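Local structure of protein design 2L4HC2_11 (Synthetic construct, 5J2L) at residues Glu65-Arg68 with Glu69-Glu72; Glu72-Glu75 with Lys76-Arg79. The protein forms a computationally designed homodimer of helical hairpins whose specificity is meant to come from modular hydrogen-bond networks. One frame throughout, in Å; residues are numbered along the deposited sequence.

Contact 1 of 2, residues Glu65-Arg68 with Glu69-Glu72; sequences EKLR and EIIE
Glu65-Arg68 and Glu69-Glu72 are successive turns of one alpha-helix, 46-80, the second helix of a hairpin that pairs with a second subunit. Four backbone bonds join them, each from an N-H to the carbonyl four residues earlier: Glu69 N to Glu65 O, Ile70 N to Lys66 O, Ile71 N to Leu67 O at 2.9 Å, and Glu72 N to Arg68 O. On the outer surface Lys66 and Glu69 form an i to i+3 salt bridge. The lysine's first bond leads away from the second turn, but a bend at its second torsion (chi2 -67°) swings the otherwise extended chain back, and its CD passes 3.3 Å from Glu69 OE1. Glu69 reaches out straight beyond CG, its CG 3.4 Å from Glu65 O. The inner face is apolar: Leu67 CD2 meets Ile70 CD1 at 4.1 Å, and both residues pack on Leu18 of helix 7-41, while Leu67 also touches its own counterpart in the second subunit. With CG anti to the backbone N (chi1 -176°), the Arg68 chain lies beside its own carbonyl carbon, and its CG comes 3.9 Å from Glu72 OE2. Its guanidinium belongs to the dimer interface, where NH2 makes a salt bridge to Asp19 of the second subunit; the link from Arg68 NE back to Glu65 OE2 is long, 4.0 Å. In the Lys66-Glu69 bridge, NZ sits 2.9 Å from Glu69 OE1, on the syn lone pair of that oxygen.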
# COMPACT_ATOMS: atom_id res chain seq x y z
N GLU A 65 5.92 5.69 1.96
CA GLU A 65 6.91 6.71 2.32
C GLU A 65 7.64 6.34 3.59
O GLU A 65 8.85 6.54 3.68
CB GLU A 65 6.25 8.07 2.43
CG GLU A 65 5.78 8.61 1.08
CD GLU A 65 6.92 8.75 0.09
OE1 GLU A 65 7.95 9.27 0.46
OE2 GLU A 65 6.76 8.32 -1.03
N LYS A 66 6.95 5.73 4.56
CA LYS A 66 7.64 5.31 5.77
C LYS A 66 8.62 4.20 5.49
O LYS A 66 9.71 4.18 6.05
CB LYS A 66 6.66 4.92 6.87
CG LYS A 66 6.03 6.13 7.54
CD LYS A 66 7.12 6.88 8.31
CE LYS A 66 6.63 8.20 8.88
NZ LYS A 66 7.76 8.95 9.54
N LEU A 67 8.26 3.29 4.59
CA LEU A 67 9.19 2.22 4.28
C LEU A 67 10.41 2.78 3.57
O LEU A 67 11.52 2.29 3.78
CB LEU A 67 8.52 1.13 3.43
CG LEU A 67 7.42 0.35 4.14
CD1 LEU A 67 6.83 -0.68 3.19
CD2 LEU A 67 8.00 -0.27 5.40
N ARG A 68 10.20 3.81 2.75
CA ARG A 68 11.29 4.46 2.04
C ARG A 68 12.29 5.02 3.05
O ARG A 68 13.50 4.86 2.88
CB ARG A 68 10.75 5.53 1.10
CG ARG A 68 11.77 6.23 0.21
CD ARG A 68 11.09 7.15 -0.76
NE ARG A 68 10.20 6.40 -1.65
CZ ARG A 68 10.59 5.70 -2.75
NH1 ARG A 68 11.84 5.70 -3.14
NH2 ARG A 68 9.73 5.00 -3.46
N GLU A 69 11.76 5.63 4.11
CA GLU A 69 12.57 6.20 5.19
C GLU A 69 13.40 5.13 5.90
O GLU A 69 14.59 5.32 6.14
CB GLU A 69 11.68 6.95 6.20
CG GLU A 69 11.09 8.24 5.66
CD GLU A 69 10.13 8.95 6.60
OE1 GLU A 69 9.94 8.51 7.71
OE2 GLU A 69 9.57 9.94 6.19
N ILE A 70 12.76 4.00 6.21
CA ILE A 70 13.42 2.89 6.87
C ILE A 70 14.54 2.40 6.00
O ILE A 70 15.65 2.19 6.49
CB ILE A 70 12.42 1.75 7.19
CG1 ILE A 70 11.44 2.21 8.27
CG2 ILE A 70 13.17 0.49 7.61
CD1 ILE A 70 10.26 1.29 8.45
N ILE A 71 14.26 2.22 4.72
CA ILE A 71 15.28 1.75 3.81
C ILE A 71 16.48 2.68 3.79
O ILE A 71 17.62 2.21 3.83
CB ILE A 71 14.71 1.54 2.40
CG1 ILE A 71 13.75 0.34 2.43
CG2 ILE A 71 15.84 1.35 1.40
CD1 ILE A 71 12.90 0.19 1.19
N GLU A 72 16.24 3.99 3.74
CA GLU A 72 17.33 4.95 3.71
C GLU A 72 18.20 4.83 4.96
O GLU A 72 19.43 4.88 4.86
CB GLU A 72 16.80 6.37 3.55
CG GLU A 72 16.19 6.63 2.18
CD GLU A 72 15.67 8.03 2.01
OE1 GLU A 72 15.92 8.85 2.86
OE2 GLU A 72 15.01 8.28 1.03

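Contact 2 of 2, residues Glu72-Glu75 with Lys76-Arg79; sequences EELE and KIIR
Near the C-terminal end of helix 46-80, two turns of alpha-helix, Glu72-Glu75 and Lys76-Arg79, are tied by i to i+4 backbone bonds and by two salt bridges of different spacing. Ile78 N reaches Leu74 O at 2.8 Å, with an N-H...O angle of 169°, and Arg79 N meets Glu75 O at 2.7 Å; Lys76 N and Ile77 N bond to Glu72 O and Glu73 O. Glu75 and Arg79, four residues apart, run side by side in the same direction. A bend at the third torsion of Arg79 (chi3 -66°) brings its NH2 within 2.8 Å of Glu75 OE2. The oxygen lies at the guanidinium edge, nearly in its plane, and accepts on its anti lone pair. Glu73 and Lys76 are three apart: the glutamate is bent at chi2, the lysine extended beyond CG, and NZ comes 3.0 Å from Glu73 OE2 from above the carboxylate plane. The apolar side chains also meet, with Leu74 CD2 4.4 Å from Ile77 CD1 and Leu74 CB 4.4 Å from Ile78 CD1. Leu74 and Ile77 face helix 7-41 of the same chain, both touching Leu11, whereas Ile78 packs on Leu11 of the second subunit and Leu74 meets Ile78 of that subunit.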
# COMPACT_ATOMS: atom_id res chain seq x y z
N GLU A 72 16.24 3.99 3.74
CA GLU A 72 17.33 4.95 3.71
C GLU A 72 18.20 4.83 4.96
O GLU A 72 19.43 4.88 4.86
CB GLU A 72 16.80 6.37 3.55
CG GLU A 72 16.19 6.63 2.18
CD GLU A 72 15.67 8.03 2.01
OE1 GLU A 72 15.92 8.85 2.86
OE2 GLU A 72 15.01 8.28 1.03
N GLU A 73 17.58 4.66 6.12
CA GLU A 73 18.35 4.53 7.34
C GLU A 73 19.10 3.18 7.38
O GLU A 73 20.25 3.13 7.82
CB GLU A 73 17.44 4.74 8.55
CG GLU A 73 16.96 6.19 8.74
CD GLU A 73 18.08 7.19 9.03
OE1 GLU A 73 18.99 6.82 9.73
OE2 GLU A 73 18.02 8.33 8.59
N LEU A 74 18.48 2.11 6.86
CA LEU A 74 19.20 0.84 6.79
C LEU A 74 20.35 0.96 5.80
O LEU A 74 21.39 0.32 5.98
CB LEU A 74 18.28 -0.33 6.40
CG LEU A 74 17.26 -0.77 7.45
CD1 LEU A 74 16.35 -1.85 6.84
CD2 LEU A 74 18.00 -1.32 8.65
N GLU A 75 20.18 1.79 4.77
CA GLU A 75 21.25 2.05 3.81
C GLU A 75 22.47 2.56 4.52
O GLU A 75 23.58 2.09 4.29
CB GLU A 75 20.83 3.07 2.74
CG GLU A 75 21.96 3.44 1.79
CD GLU A 75 21.61 4.54 0.79
OE1 GLU A 75 20.44 4.80 0.59
OE2 GLU A 75 22.53 5.14 0.26
N LYS A 76 22.26 3.55 5.38
CA LYS A 76 23.33 4.19 6.11
C LYS A 76 24.07 3.16 6.99
O LYS A 76 25.30 3.15 7.05
CB LYS A 76 22.76 5.32 6.94
CG LYS A 76 22.24 6.47 6.09
CD LYS A 76 21.58 7.54 6.95
CE LYS A 76 20.86 8.55 6.08
NZ LYS A 76 20.10 9.55 6.88
N ILE A 77 23.29 2.29 7.64
CA ILE A 77 23.88 1.29 8.52
C ILE A 77 24.65 0.23 7.72
O ILE A 77 25.82 -0.02 7.98
CB ILE A 77 22.79 0.60 9.36
CG1 ILE A 77 22.17 1.61 10.33
CG2 ILE A 77 23.40 -0.56 10.13
CD1 ILE A 77 20.90 1.10 11.00
N ILE A 78 23.98 -0.37 6.74
CA ILE A 78 24.56 -1.40 5.89
C ILE A 78 25.76 -0.85 5.12
O ILE A 78 26.77 -1.53 5.00
CB ILE A 78 23.48 -2.01 4.96
CG1 ILE A 78 22.53 -2.85 5.84
CG2 ILE A 78 24.08 -2.84 3.83
CD1 ILE A 78 21.28 -3.32 5.13
N ARG A 79 25.66 0.38 4.64
CA ARG A 79 26.80 1.03 4.01
C ARG A 79 27.99 0.89 4.94
O ARG A 79 29.08 0.46 4.53
CB ARG A 79 26.51 2.50 3.74
CG ARG A 79 27.65 3.29 3.12
CD ARG A 79 27.30 4.74 3.00
NE ARG A 79 26.21 4.98 2.05
CZ ARG A 79 26.36 5.16 0.72
NH1 ARG A 79 27.57 5.14 0.18
NH2 ARG A 79 25.30 5.36 -0.05

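Contacts 1 and 2 are consecutive pieces of helix 46-80, sharing Glu72, with centres about 10 Å apart; contact 2 lies farther from the centre of the chain. Each combines a buried leucine-isoleucine-isoleucine face, turned to helix 7-41 and the second subunit, with a charged outer face. A lysine-glutamate pair three residues apart occurs in both, but the order of the charges is reversed. The arginines differ most: in contact 1 the guanidinium is engaged across the dimer interface, whereas in contact 2 it is exposed and bound to a glutamate one turn back. Contact 1 thus adds a salt bridge between subunits to its bridge within the helix, while the two bridges described in contact 2 both lie along the helix.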